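Local coordinates for protein putative ABC transporter subunit, substrate-binding component (Rhodopseudomonas palustris, PDB 4EVQ) that binds 4-hydroxybenzoate and probably delivers it, as the solute-binding component, to an ABC transporter that takes up lignin-derived aromatic compounds, at residues L241-E246 with P285-A290; T258-V263 with Y346-K351; G218-I223 with A247-A252; L21-S26 with E34-G39. One frame throughout, in Å; residues are numbered along the deposited sequence. Where two conformers were deposited one is given.

From the N terminus, contact 4 comes first and closes the shortest loop, folding helix 30-46 back along strand 17-23 in the lobe built on the sheet that contains this strand. The chain then enters the second lobe, where contact 3 joins helix 217-228 to the short helix 246-249. Contact 1 opens within that loop and closes beyond it, so the two cross; it ties the loop after strand 235-238 to the start of helix 288-306, which lies against contact 4. Contact 2 opens inside contact 1 and closes last, crossing it as well, and adds strand 345-351 to the second lobe's sheet. Contacts 3 and 2 follow in series.

Contact 1 of 4, residues L241-E246 with P285-A290; sequences LTDGVE and PPDVFA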
loop_
_atom_site.group_PDB
_atom_site.type_symbol
_atom_site.label_atom_id
_atom_site.label_comp_id
_atom_site.label_asym_id
_atom_site.label_seq_id
_atom_site.Cartn_x
_atom_site.Cartn_y
_atom_site.Cartn_z
ATOM N N LEU A 241 7.525 -1.328 6.162
ATOM C CA LEU A 241 8.227 -1.804 7.366
ATOM C C LEU A 241 8.360 -0.675 8.372
ATOM O O LEU A 241 8.382 -0.948 9.556
ATOM C CB LEU A 241 9.604 -2.287 6.930
ATOM C CG LEU A 241 10.505 -2.820 8.037
ATOM C CD1 LEU A 241 9.903 -4.041 8.703
ATOM C CD2 LEU A 241 11.901 -3.129 7.474
ATOM N N THR A 242 8.464 0.586 7.938
ATOM C CA THR A 242 8.636 1.702 8.847
ATOM C C THR A 242 7.488 2.697 8.897
ATOM O O THR A 242 7.368 3.452 9.866
ATOM C CB THR A 242 9.965 2.444 8.565
ATOM O OG1 THR A 242 9.970 2.974 7.219
ATOM C CG2 THR A 242 11.144 1.515 8.693
ATOM N N ASP A 243 6.650 2.734 7.846
ATOM C CA ASP A 243 5.633 3.769 7.828
ATOM C C ASP A 243 4.599 3.613 8.947
ATOM O O ASP A 243 4.027 2.557 9.133
ATOM C CB ASP A 243 4.933 3.836 6.466
ATOM C CG ASP A 243 5.488 4.944 5.581
ATOM O OD1 ASP A 243 6.730 5.043 5.447
ATOM O OD2 ASP A 243 4.679 5.734 5.001
ATOM N N GLY A 244 4.407 4.689 9.694
ATOM C CA GLY A 244 3.478 4.725 10.794
ATOM C C GLY A 244 4.025 4.358 12.146
ATOM O O GLY A 244 3.313 4.541 13.123
ATOM N N VAL A 245 5.240 3.814 12.200
ATOM C CA VAL A 245 5.809 3.296 13.454
ATOM C C VAL A 245 7.104 3.986 13.789
ATOM O O VAL A 245 7.762 3.582 14.750
ATOM C CB VAL A 245 5.970 1.776 13.439
ATOM C CG1 VAL A 245 4.587 1.079 13.290
ATOM C CG2 VAL A 245 6.965 1.291 12.425
ATOM N N GLU A 246 7.466 5.036 13.081
ATOM C CA GLU A 246 8.763 5.704 13.229
ATOM C C GLU A 246 8.970 6.303 14.589
ATOM O O GLU A 246 10.061 6.130 15.169
ATOM C CB GLU A 246 8.913 6.814 12.174
ATOM C CG GLU A 246 8.678 6.383 10.727
ATOM C CD GLU A 246 7.259 6.646 10.246
ATOM O OE1 GLU A 246 6.316 6.686 11.063
ATOM O OE2 GLU A 246 7.096 6.799 9.018
ATOM N N PRO A 285 1.739 12.906 11.573
ATOM C CA PRO A 285 1.944 12.996 10.128
ATOM C C PRO A 285 1.161 11.909 9.401
ATOM O O PRO A 285 0.961 10.797 9.925
ATOM C CB PRO A 285 3.431 12.764 9.961
ATOM C CG PRO A 285 4.022 12.916 11.294
ATOM C CD PRO A 285 2.991 12.648 12.311
ATOM N N PRO A 286 0.740 12.217 8.157
ATOM C CA PRO A 286 0.215 11.134 7.336
ATOM C C PRO A 286 1.311 10.208 6.870
ATOM O O PRO A 286 2.433 10.652 6.650
ATOM C CB PRO A 286 -0.397 11.852 6.153
ATOM C CG PRO A 286 0.402 13.135 6.042
ATOM C CD PRO A 286 0.835 13.486 7.441
ATOM N N ASP A 287 1.007 8.934 6.743
ATOM C CA ASP A 287 1.919 7.974 6.125
ATOM C C ASP A 287 1.389 7.550 4.772
ATOM O O ASP A 287 0.395 8.108 4.253
ATOM C CB ASP A 287 2.199 6.799 7.061
ATOM C CG ASP A 287 0.982 6.010 7.385
ATOM O OD1 ASP A 287 -0.052 6.147 6.737
ATOM O OD2 ASP A 287 1.026 5.209 8.357
ATOM N N VAL A 288 2.048 6.572 4.172
ATOM C CA VAL A 288 1.702 6.161 2.799
ATOM C C VAL A 288 0.269 5.701 2.707
ATOM O O VAL A 288 -0.362 5.875 1.656
ATOM C CB VAL A 288 2.696 5.076 2.281
ATOM C CG1 VAL A 288 2.545 3.751 3.018
ATOM C CG2 VAL A 288 2.588 4.911 0.753
ATOM N N PHE A 289 -0.271 5.078 3.755
ATOM C CA PHE A 289 -1.630 4.575 3.727
ATOM C C PHE A 289 -2.599 5.716 3.658
ATOM O O PHE A 289 -3.589 5.677 2.875
ATOM C CB PHE A 289 -1.838 3.665 4.948
ATOM C CG PHE A 289 -0.758 2.628 5.079
ATOM C CD1 PHE A 289 -0.680 1.579 4.201
ATOM C CD2 PHE A 289 0.168 2.696 6.104
ATOM C CE1 PHE A 289 0.347 0.647 4.273
ATOM C CE2 PHE A 289 1.162 1.775 6.230
ATOM C CZ PHE A 289 1.270 0.760 5.318
ATOM N N ALA A 290 -2.359 6.775 4.429
ATOM C CA ALA A 290 -3.180 7.979 4.322
ATOM C C ALA A 290 -3.111 8.612 2.944
ATOM O O ALA A 290 -4.148 9.046 2.415
ATOM C CB ALA A 290 -2.780 8.972 5.371
#
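Asp243 reaches across to Val288 at the first turn of helix 288-306, where the two lobes of this periplasmic binding fold face each other beside the ligand. The helix packs on helix 30-46 of one lobe, while loop 241-246 follows strand 235-238 of the other lobe's sheet. Followed outward, the Asp243 side chain shows how one carboxylate can serve both. Asp243 CB lies 4.1 Å from Asp287 CB and about as far from Val288 CG1. CG lies equally near that Asp287 methylene and Val288 N. At the tip the oxygens part company: Asp243 OD2 accepts the backbone N-H of Val288 at 2.9 Å, met nearly along its own C-O axis with an angle of 153° at the hydrogen, and also rests 3.4 Å from Val288 CB, whereas OD1 turns back to a salt bridge with Arg348. Asp287 itself is the N-cap of the helix. Its CG sits between the backbone N and the carbonyl carbon (chi1 63°), and OD1 receives weak capping bonds from Phe289 N and Ala290 N. The two aspartates cross with their carboxylate planes only 23° apart and OD2 to OD2 at 5.0 Å; the helix start and Arg348 would be expected to ease the repulsion. Gly244, whose N-H bonds weakly to the Glu246 carboxylate, brings its CA to 3.5 Å from Asp287 OD2. Phe289, whose ring touches the bound p-hydroxybenzoate, is backed by Val288 CG1, which stands over the ring centre 3.8 Å above its plane, while Asp243 O approaches the ring edge, 4.2 Å from Phe289 CE2.

Contact 2 of 4, residues T258-V263 with Y346-K351; sequences TVLHYV and YLRELK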
loop_
_atom_site.group_PDB
_atom_site.type_symbol
_atom_site.label_atom_id
_atom_site.label_comp_id
_atom_site.label_asym_id
_atom_site.label_seq_id
_atom_site.Cartn_x
_atom_site.Cartn_y
_atom_site.Cartn_z
ATOM N N THR A 258 14.670 1.795 3.406
ATOM C CA THR A 258 13.481 1.287 2.748
ATOM C C THR A 258 13.305 1.935 1.391
ATOM O O THR A 258 13.895 2.961 1.077
ATOM C CB THR A 258 12.176 1.491 3.567
ATOM O OG1 THR A 258 11.898 2.878 3.743
ATOM C CG2 THR A 258 12.219 0.824 4.917
ATOM N N VAL A 259 12.495 1.284 0.565
ATOM C CA VAL A 259 12.075 1.853 -0.709
ATOM C C VAL A 259 10.557 1.996 -0.693
ATOM O O VAL A 259 9.849 1.055 -0.311
ATOM C CB VAL A 259 12.558 0.992 -1.875
ATOM C CG1 VAL A 259 11.915 1.425 -3.171
ATOM C CG2 VAL A 259 14.093 1.050 -1.992
ATOM N N LEU A 260 10.059 3.163 -1.079
ATOM C CA LEU A 260 8.614 3.389 -1.087
ATOM C C LEU A 260 8.304 4.504 -2.071
ATOM O O LEU A 260 9.097 5.400 -2.299
ATOM C CB LEU A 260 8.096 3.788 0.326
ATOM C CG LEU A 260 6.597 3.607 0.577
ATOM C CD1 LEU A 260 6.185 2.146 0.522
ATOM C CD2 LEU A 260 6.266 4.229 1.952
ATOM N N HIS A 261 7.065 4.474 -2.531
ATOM C CA HIS A 261 6.473 5.479 -3.407
ATOM C C HIS A 261 6.052 6.771 -2.718
ATOM O O HIS A 261 5.487 7.645 -3.346
ATOM C CB HIS A 261 5.339 4.839 -4.203
ATOM C CG HIS A 261 4.356 4.114 -3.360
ATOM N ND1 HIS A 261 4.698 2.955 -2.696
ATOM C CD2 HIS A 261 3.049 4.337 -3.109
ATOM C CE1 HIS A 261 3.648 2.524 -2.025
ATOM N NE2 HIS A 261 2.634 3.334 -2.265
ATOM N N TYR A 262 6.313 6.901 -1.432
ATOM C CA TYR A 262 6.040 8.141 -0.696
ATOM C C TYR A 262 7.121 8.373 0.347
ATOM O O TYR A 262 7.644 7.423 0.902
ATOM C CB TYR A 262 4.666 8.072 0.011
ATOM C CG TYR A 262 4.331 9.322 0.756
ATOM C CD1 TYR A 262 4.044 10.520 0.092
ATOM C CD2 TYR A 262 4.266 9.313 2.154
ATOM C CE1 TYR A 262 3.780 11.664 0.786
ATOM C CE2 TYR A 262 3.979 10.475 2.853
ATOM C CZ TYR A 262 3.715 11.642 2.161
ATOM O OH TYR A 262 3.435 12.782 2.888
ATOM N N VAL A 263 7.460 9.638 0.565
ATOM C CA VAL A 263 8.303 10.050 1.687
ATOM C C VAL A 263 7.689 11.340 2.197
ATOM O O VAL A 263 7.271 12.171 1.405
ATOM C CB VAL A 263 9.746 10.403 1.280
ATOM C CG1 VAL A 263 10.677 10.272 2.510
ATOM C CG2 VAL A 263 10.232 9.660 0.169
ATOM N N TYR A 346 11.208 5.882 -4.101
ATOM C CA TYR A 346 12.314 6.577 -3.458
ATOM C C TYR A 346 13.058 5.682 -2.471
ATOM O O TYR A 346 12.441 4.893 -1.751
ATOM C CB TYR A 346 11.765 7.801 -2.707
ATOM C CG TYR A 346 10.780 8.647 -3.528
ATOM C CD1 TYR A 346 11.224 9.579 -4.455
ATOM C CD2 TYR A 346 9.404 8.523 -3.359
ATOM C CE1 TYR A 346 10.328 10.343 -5.196
ATOM C CE2 TYR A 346 8.502 9.281 -4.104
ATOM C CZ TYR A 346 8.978 10.201 -5.015
ATOM O OH TYR A 346 8.120 10.989 -5.780
ATOM N N LEU A 347 14.382 5.821 -2.443
ATOM C CA LEU A 347 15.203 5.247 -1.410
ATOM C C LEU A 347 15.085 6.138 -0.196
ATOM O O LEU A 347 15.131 7.353 -0.325
ATOM C CB LEU A 347 16.665 5.163 -1.886
ATOM C CG LEU A 347 17.669 4.616 -0.865
ATOM C CD1 LEU A 347 17.393 3.135 -0.593
ATOM C CD2 LEU A 347 19.105 4.843 -1.401
ATOM N N ARG A 348 14.921 5.534 0.971
ATOM C CA ARG A 348 14.707 6.276 2.204
ATOM C C ARG A 348 15.547 5.690 3.327
ATOM O O ARG A 348 15.888 4.522 3.297
ATOM C CB ARG A 348 13.245 6.205 2.653
ATOM C CG ARG A 348 12.262 6.368 1.489
ATOM C CD ARG A 348 10.826 6.356 1.893
ATOM N NE ARG A 348 10.481 5.220 2.737
ATOM C CZ ARG A 348 9.412 5.175 3.524
ATOM N NH1 ARG A 348 8.531 6.154 3.491
ATOM N NH2 ARG A 348 9.240 4.175 4.344
ATOM N N GLU A 349 15.775 6.488 4.347
ATOM C CA GLU A 349 16.374 5.998 5.583
ATOM C C GLU A 349 15.572 6.548 6.738
ATOM O O GLU A 349 15.195 7.731 6.741
ATOM C CB GLU A 349 17.846 6.463 5.722
ATOM C CG GLU A 349 18.555 5.951 6.960
ATOM C CD GLU A 349 20.000 6.374 7.025
ATOM O OE1 GLU A 349 20.522 6.867 6.016
ATOM O OE2 GLU A 349 20.586 6.207 8.110
ATOM N N LEU A 350 15.336 5.722 7.742
ATOM C CA LEU A 350 14.701 6.197 8.948
ATOM C C LEU A 350 15.766 6.895 9.778
ATOM O O LEU A 350 16.808 6.299 10.107
ATOM C CB LEU A 350 14.050 5.001 9.643
ATOM C CG LEU A 350 13.265 5.126 10.910
ATOM C CD1 LEU A 350 12.293 6.292 10.774
ATOM C CD2 LEU A 350 12.606 3.791 11.226
ATOM N N LYS A 351 15.571 8.182 10.045
ATOM C CA LYS A 351 16.512 8.970 10.828
ATOM C C LYS A 351 15.735 9.988 11.606
ATOM O O LYS A 351 14.995 10.785 11.040
ATOM C CB LYS A 351 17.489 9.693 9.907
ATOM C CG LYS A 351 18.782 10.056 10.641
ATOM C CD LYS A 351 19.567 8.805 11.104
ATOM C CE LYS A 351 20.761 9.202 11.915
ATOM N NZ LYS A 351 20.528 8.865 13.319
#
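Thr258 and Arg348 form a hydrogen-bonded antiparallel pair in the sheet of the second lobe, as do Leu260 and Tyr346, and the four backbone bonds of these pairs zip strand 257-260 to strand 345-351. The face bearing these four residues is the dense one. Arg348 bends at chi3 (-51°), which brings NE back toward the neighbouring strand. Arg348 NE and NH2 then both point at Thr258 OG1, at 2.9 and 3.0 Å respectively, with the oxygen only 6° out of the guanidinium plane. Leu260 CD2 covers one face of the group, 3.2 Å above the plane and offset toward the rim, and Tyr262 O takes a weak bond from NH1. Val263 CG2 packs against Arg348 CD at 3.8 Å. The other face is looser: Val259 CG2 meets CD1 of Leu347, a partly exposed residue, at 4.1 Å, and helix 135-148 covers Val259. Two donors converging on OG1 leave its hydrogen to point elsewhere, and with Asp243 as counter-ion the buried guanidinium is likely to stay charged.

Contact 3 of 4, residues G218-I223 with A247-A252; sequences GALKFI and AAAGPA
Leu220 and Ile223 of helix 217-228 press on a surface made of alanines, a simple case of two branched side chains filling the gap between backbones that come close. Leu220 does so with both methyls. Leu220 CD1 comes against the backbone, 3.5 Å from Ala249 N and 3.8 Å from Ala249 CB, while CD2 lies 3.8 Å from Ala248 CB. Its CG stands anti to the backbone N (chi1 175°), which carries the branch out from the helix toward these two residues. Three residues on, Ile223 uses its short branch: Ile223 CG2 meets Ala252 O at 3.8 Å and touches the CB atoms of Ala249 and Ala252, so that Ala249 CB touches both helix residues. Where the side chains end, a water takes over, donating to Ile223 O at 2.9 Å and to Ala252 O at 2.7 Å and so joining two carbonyls that could not bond each other.

A second shell surrounds these groups. Val245 packs on both Leu220 and Ile223, and Ile256 on Ile223, while Lys224 makes a weak bond to Ala248 O. On the alanine side, Gly250 leaves helical geometry with a positive phi of 61° and turns the chain, allowing Ala252 to face Ile223 from the next short 3-10 segment. Both partners are connections between neighbouring parallel strands: helix 217-228 links strand 209-213 to strand 235-238, and the short, weakly bonded helix 246-249 lies on the way from there to strand 257-260. Such packing of successive beta-alpha-beta crossovers on one side of a sheet is characteristic of the alpha/beta lobes of periplasmic binding proteins.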
loop_
_atom_site.group_PDB
_atom_site.type_symbol
_atom_site.label_atom_id
_atom_site.label_comp_id
_atom_site.label_asym_id
_atom_site.label_seq_id
_atom_site.Cartn_x
_atom_site.Cartn_y
_atom_site.Cartn_z
ATOM N N GLY A 218 3.072 -5.006 14.204
ATOM C CA GLY A 218 4.009 -6.111 14.049
ATOM C C GLY A 218 5.340 -5.605 13.523
ATOM O O GLY A 218 6.395 -6.133 13.893
ATOM N N ALA A 219 5.309 -4.608 12.639
ATOM C CA ALA A 219 6.549 -3.984 12.164
ATOM C C ALA A 219 7.267 -3.249 13.284
ATOM O O ALA A 219 8.482 -3.343 13.384
ATOM C CB ALA A 219 6.282 -3.026 10.992
ATOM N N LEU A 220 6.543 -2.537 14.119
ATOM C CA LEU A 220 7.161 -1.882 15.275
ATOM C C LEU A 220 7.886 -2.899 16.144
ATOM O O LEU A 220 9.044 -2.692 16.552
ATOM C CB LEU A 220 6.093 -1.123 16.066
ATOM C CG LEU A 220 6.594 -0.492 17.375
ATOM C CD1 LEU A 220 7.738 0.495 17.143
ATOM C CD2 LEU A 220 5.418 0.188 18.072
ATOM N N LYS A 221 7.230 -3.993 16.458
ATOM C CA LYS A 221 7.831 -5.007 17.287
ATOM C C LYS A 221 9.024 -5.618 16.618
ATOM O O LYS A 221 10.049 -5.843 17.271
ATOM C CB LYS A 221 6.803 -6.048 17.711
ATOM C CG LYS A 221 7.360 -7.014 18.781
ATOM C CD LYS A 221 6.252 -7.892 19.276
ATOM C CE LYS A 221 6.750 -8.757 20.446
ATOM N NZ LYS A 221 7.812 -9.673 19.984
ATOM N N PHE A 222 8.957 -5.868 15.333
ATOM C CA PHE A 222 10.078 -6.431 14.594
ATOM C C PHE A 222 11.263 -5.498 14.690
ATOM O O PHE A 222 12.399 -5.931 14.933
ATOM C CB PHE A 222 9.721 -6.713 13.129
ATOM C CG PHE A 222 10.832 -7.361 12.400
ATOM C CD1 PHE A 222 11.036 -8.721 12.499
ATOM C CD2 PHE A 222 11.704 -6.617 11.642
ATOM C CE1 PHE A 222 12.137 -9.340 11.873
ATOM C CE2 PHE A 222 12.789 -7.221 11.020
ATOM C CZ PHE A 222 12.991 -8.569 11.119
ATOM N N ILE A 223 11.064 -4.223 14.462
ATOM C CA ILE A 223 12.150 -3.242 14.504
ATOM C C ILE A 223 12.808 -3.244 15.873
ATOM O O ILE A 223 14.029 -3.251 15.980
ATOM C CB ILE A 223 11.606 -1.835 14.145
ATOM C CG1 ILE A 223 11.267 -1.782 12.652
ATOM C CG2 ILE A 223 12.571 -0.722 14.564
ATOM C CD1 ILE A 223 10.479 -0.583 12.301
ATOM N N ALA A 247 7.992 7.001 15.139
ATOM C CA ALA A 247 8.179 7.699 16.406
ATOM C C ALA A 247 8.302 6.668 17.515
ATOM O O ALA A 247 9.202 6.736 18.384
ATOM C CB ALA A 247 7.046 8.632 16.662
ATOM N N ALA A 248 7.434 5.676 17.499
ATOM C CA ALA A 248 7.418 4.705 18.592
ATOM C C ALA A 248 8.644 3.807 18.572
ATOM O O ALA A 248 9.066 3.289 19.613
ATOM C CB ALA A 248 6.135 3.903 18.518
ATOM N N ALA A 249 9.249 3.614 17.412
ATOM C CA ALA A 249 10.437 2.773 17.324
ATOM C C ALA A 249 11.627 3.429 17.983
ATOM O O ALA A 249 12.529 2.732 18.432
ATOM C CB ALA A 249 10.770 2.442 15.892
ATOM N N GLY A 250 11.664 4.749 18.048
ATOM C CA GLY A 250 12.777 5.401 18.728
ATOM C C GLY A 250 14.108 5.079 18.057
ATOM O O GLY A 250 14.206 4.803 16.858
ATOM N N PRO A 251 15.193 5.053 18.844
ATOM C CA PRO A 251 16.497 4.773 18.282
ATOM C C PRO A 251 16.645 3.441 17.606
ATOM O O PRO A 251 17.497 3.284 16.719
ATOM C CB PRO A 251 17.436 4.895 19.507
ATOM C CG PRO A 251 16.752 5.750 20.448
ATOM C CD PRO A 251 15.264 5.521 20.243
ATOM N N ALA A 252 15.816 2.475 17.969
ATOM C CA ALA A 252 15.872 1.172 17.294
ATOM C C ALA A 252 15.637 1.290 15.781
ATOM O O ALA A 252 16.109 0.461 15.010
ATOM C CB ALA A 252 14.823 0.202 17.843
HETATM O O HOH W 1 15.890 -2.109 14.058
#

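Contact 4 of 4, residues L21-S26 with E34-G39; sequences LLLPYS and EAITRG
Leu23 and Tyr25 meet Ile36 and Thr37 in a helix-on-sheet contact within the first beta-alpha unit of the N-terminal lobe, the alpha/beta design common to periplasmic binding proteins. Strand 21-23 and helix 34-39 run at 154° to one another, nearly antiparallel, with their axes 9.8 Å apart, as expected when a short loop turns a helix back over the strand before it. Apolar side chains fill much of the interval. Leu23 places CD1 4.0 Å from Ile36 CG2, and its other methyl, CD2, 4.1 Å from Ile36 CD1, so both branches of the leucine lie against the isoleucine. Leu23 CD1 also comes within 3.4 Å of Thr37 OG1 as the two side chains slide past each other in opposite directions. Leu21 borders the same hydroxyl more distantly through its CD1.

A polar pair sits at the margin of this apolar layer. Tyr25 lies beyond the end of the strand, and its side chain crosses that of Thr37 at about a right angle; the phenol reaches the helix hydroxyl, which lies at the ring edge near the ring plane. Thr37 OG1 stands beside its own backbone N, anti to the carbonyl carbon (chi1 -59°), and from there bonds to Gly33 O one turn earlier in the helix. Since that carbonyl can only accept, the threonine gives its proton there and keeps its oxygen for the tyrosine. Lys60 touches both Tyr25 and Thr37 from strand 54-62. The resulting link is short, with Tyr25 OH donating to Thr37 OG1 at 2.7 Å.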
loop_
_atom_site.group_PDB
_atom_site.type_symbol
_atom_site.label_atom_id
_atom_site.label_comp_id
_atom_site.label_asym_id
_atom_site.label_seq_id
_atom_site.Cartn_x
_atom_site.Cartn_y
_atom_site.Cartn_z
ATOM N N LEU A 21 -16.742 0.948 2.127
ATOM C CA LEU A 21 -15.340 0.869 2.531
ATOM C C LEU A 21 -15.136 -0.429 3.184
ATOM O O LEU A 21 -15.642 -0.651 4.296
ATOM C CB LEU A 21 -14.921 1.951 3.499
ATOM C CG LEU A 21 -15.019 3.391 3.133
ATOM C CD1 LEU A 21 -14.272 4.248 4.181
ATOM C CD2 LEU A 21 -14.379 3.602 1.784
ATOM N N LEU A 22 -14.421 -1.326 2.548
ATOM C CA LEU A 22 -14.062 -2.606 3.132
ATOM C C LEU A 22 -12.614 -2.517 3.557
ATOM O O LEU A 22 -11.714 -2.481 2.706
ATOM C CB LEU A 22 -14.245 -3.728 2.103
ATOM C CG LEU A 22 -13.973 -5.154 2.581
ATOM C CD1 LEU A 22 -15.011 -5.588 3.618
ATOM C CD2 LEU A 22 -13.896 -6.185 1.433
ATOM N N LEU A 23 -12.388 -2.431 4.849
ATOM C CA LEU A 23 -11.057 -2.163 5.382
ATOM C C LEU A 23 -10.918 -2.840 6.704
ATOM O O LEU A 23 -11.934 -3.162 7.335
ATOM C CB LEU A 23 -10.810 -0.651 5.545
ATOM C CG LEU A 23 -10.656 0.156 4.245
ATOM C CD1 LEU A 23 -10.704 1.631 4.576
ATOM C CD2 LEU A 23 -9.339 -0.223 3.590
ATOM N N PRO A 24 -9.670 -3.028 7.166
ATOM C CA PRO A 24 -9.470 -3.562 8.516
ATOM C C PRO A 24 -9.679 -2.492 9.566
ATOM O O PRO A 24 -8.834 -1.622 9.729
ATOM C CB PRO A 24 -8.043 -4.074 8.487
ATOM C CG PRO A 24 -7.357 -3.212 7.458
ATOM C CD PRO A 24 -8.401 -2.895 6.426
ATOM N N TYR A 25 -10.794 -2.567 10.294
ATOM C CA TYR A 25 -11.049 -1.645 11.409
ATOM C C TYR A 25 -10.749 -2.330 12.743
ATOM O O TYR A 25 -11.027 -1.777 13.794
ATOM C CB TYR A 25 -12.491 -1.142 11.363
ATOM C CG TYR A 25 -12.725 -0.210 10.176
ATOM C CD1 TYR A 25 -12.136 1.057 10.155
ATOM C CD2 TYR A 25 -13.512 -0.570 9.073
ATOM C CE1 TYR A 25 -12.300 1.918 9.081
ATOM C CE2 TYR A 25 -13.676 0.329 8.006
ATOM C CZ TYR A 25 -13.057 1.560 8.044
ATOM O OH TYR A 25 -13.223 2.433 6.996
ATOM N N SER A 26 -10.320 -3.582 12.684
ATOM C CA SER A 26 -9.878 -4.322 13.847
ATOM C C SER A 26 -8.683 -5.151 13.430
ATOM O O SER A 26 -8.405 -5.328 12.251
ATOM C CB SER A 26 -10.994 -5.240 14.386
ATOM O OG SER A 26 -11.322 -6.219 13.436
ATOM N N GLU A 34 -7.449 2.654 9.523
ATOM C CA GLU A 34 -7.655 3.986 10.064
ATOM C C GLU A 34 -6.987 5.069 9.192
ATOM O O GLU A 34 -7.604 6.089 8.864
ATOM C CB GLU A 34 -7.118 4.094 11.489
ATOM C CG GLU A 34 -7.201 5.499 12.128
ATOM C CD GLU A 34 -6.586 5.511 13.505
ATOM O OE1 GLU A 34 -5.356 5.349 13.645
ATOM O OE2 GLU A 34 -7.351 5.669 14.464
ATOM N N ALA A 35 -5.716 4.875 8.835
ATOM C CA ALA A 35 -5.015 5.871 8.018
ATOM C C ALA A 35 -5.668 6.080 6.642
ATOM O O ALA A 35 -5.783 7.209 6.182
ATOM C CB ALA A 35 -3.560 5.452 7.860
ATOM N N ILE A 36 -6.055 4.995 6.003
ATOM C CA ILE A 36 -6.708 5.088 4.684
ATOM C C ILE A 36 -8.023 5.831 4.809
ATOM O O ILE A 36 -8.348 6.687 3.970
ATOM C CB ILE A 36 -6.915 3.672 4.091
ATOM C CG1 ILE A 36 -5.537 3.052 3.737
ATOM C CG2 ILE A 36 -7.821 3.725 2.867
ATOM C CD1 ILE A 36 -5.623 1.575 3.494
ATOM N N THR A 37 -8.806 5.478 5.823
ATOM C CA THR A 37 -10.088 6.138 6.021
ATOM C C THR A 37 -9.911 7.644 6.297
ATOM O O THR A 37 -10.652 8.497 5.742
ATOM C CB THR A 37 -10.841 5.468 7.174
ATOM O OG1 THR A 37 -11.041 4.080 6.871
ATOM C CG2 THR A 37 -12.215 6.092 7.401
ATOM N N ARG A 38 -8.892 7.970 7.090
ATOM C CA ARG A 38 -8.578 9.376 7.366
ATOM C C ARG A 38 -8.193 10.136 6.114
ATOM O O ARG A 38 -8.660 11.264 5.883
ATOM C CB ARG A 38 -7.470 9.512 8.417
ATOM C CG ARG A 38 -7.892 9.199 9.864
ATOM C CD ARG A 38 -6.673 9.187 10.750
ATOM N NE ARG A 38 -7.056 9.147 12.144
ATOM C CZ ARG A 38 -6.200 9.206 13.157
ATOM N NH1 ARG A 38 -4.885 9.177 12.939
ATOM N NH2 ARG A 38 -6.679 9.262 14.416
ATOM N N GLY A 39 -7.344 9.537 5.303
ATOM C CA GLY A 39 -6.983 10.183 4.048
ATOM C C GLY A 39 -8.191 10.469 3.151
ATOM O O GLY A 39 -8.325 11.556 2.573
#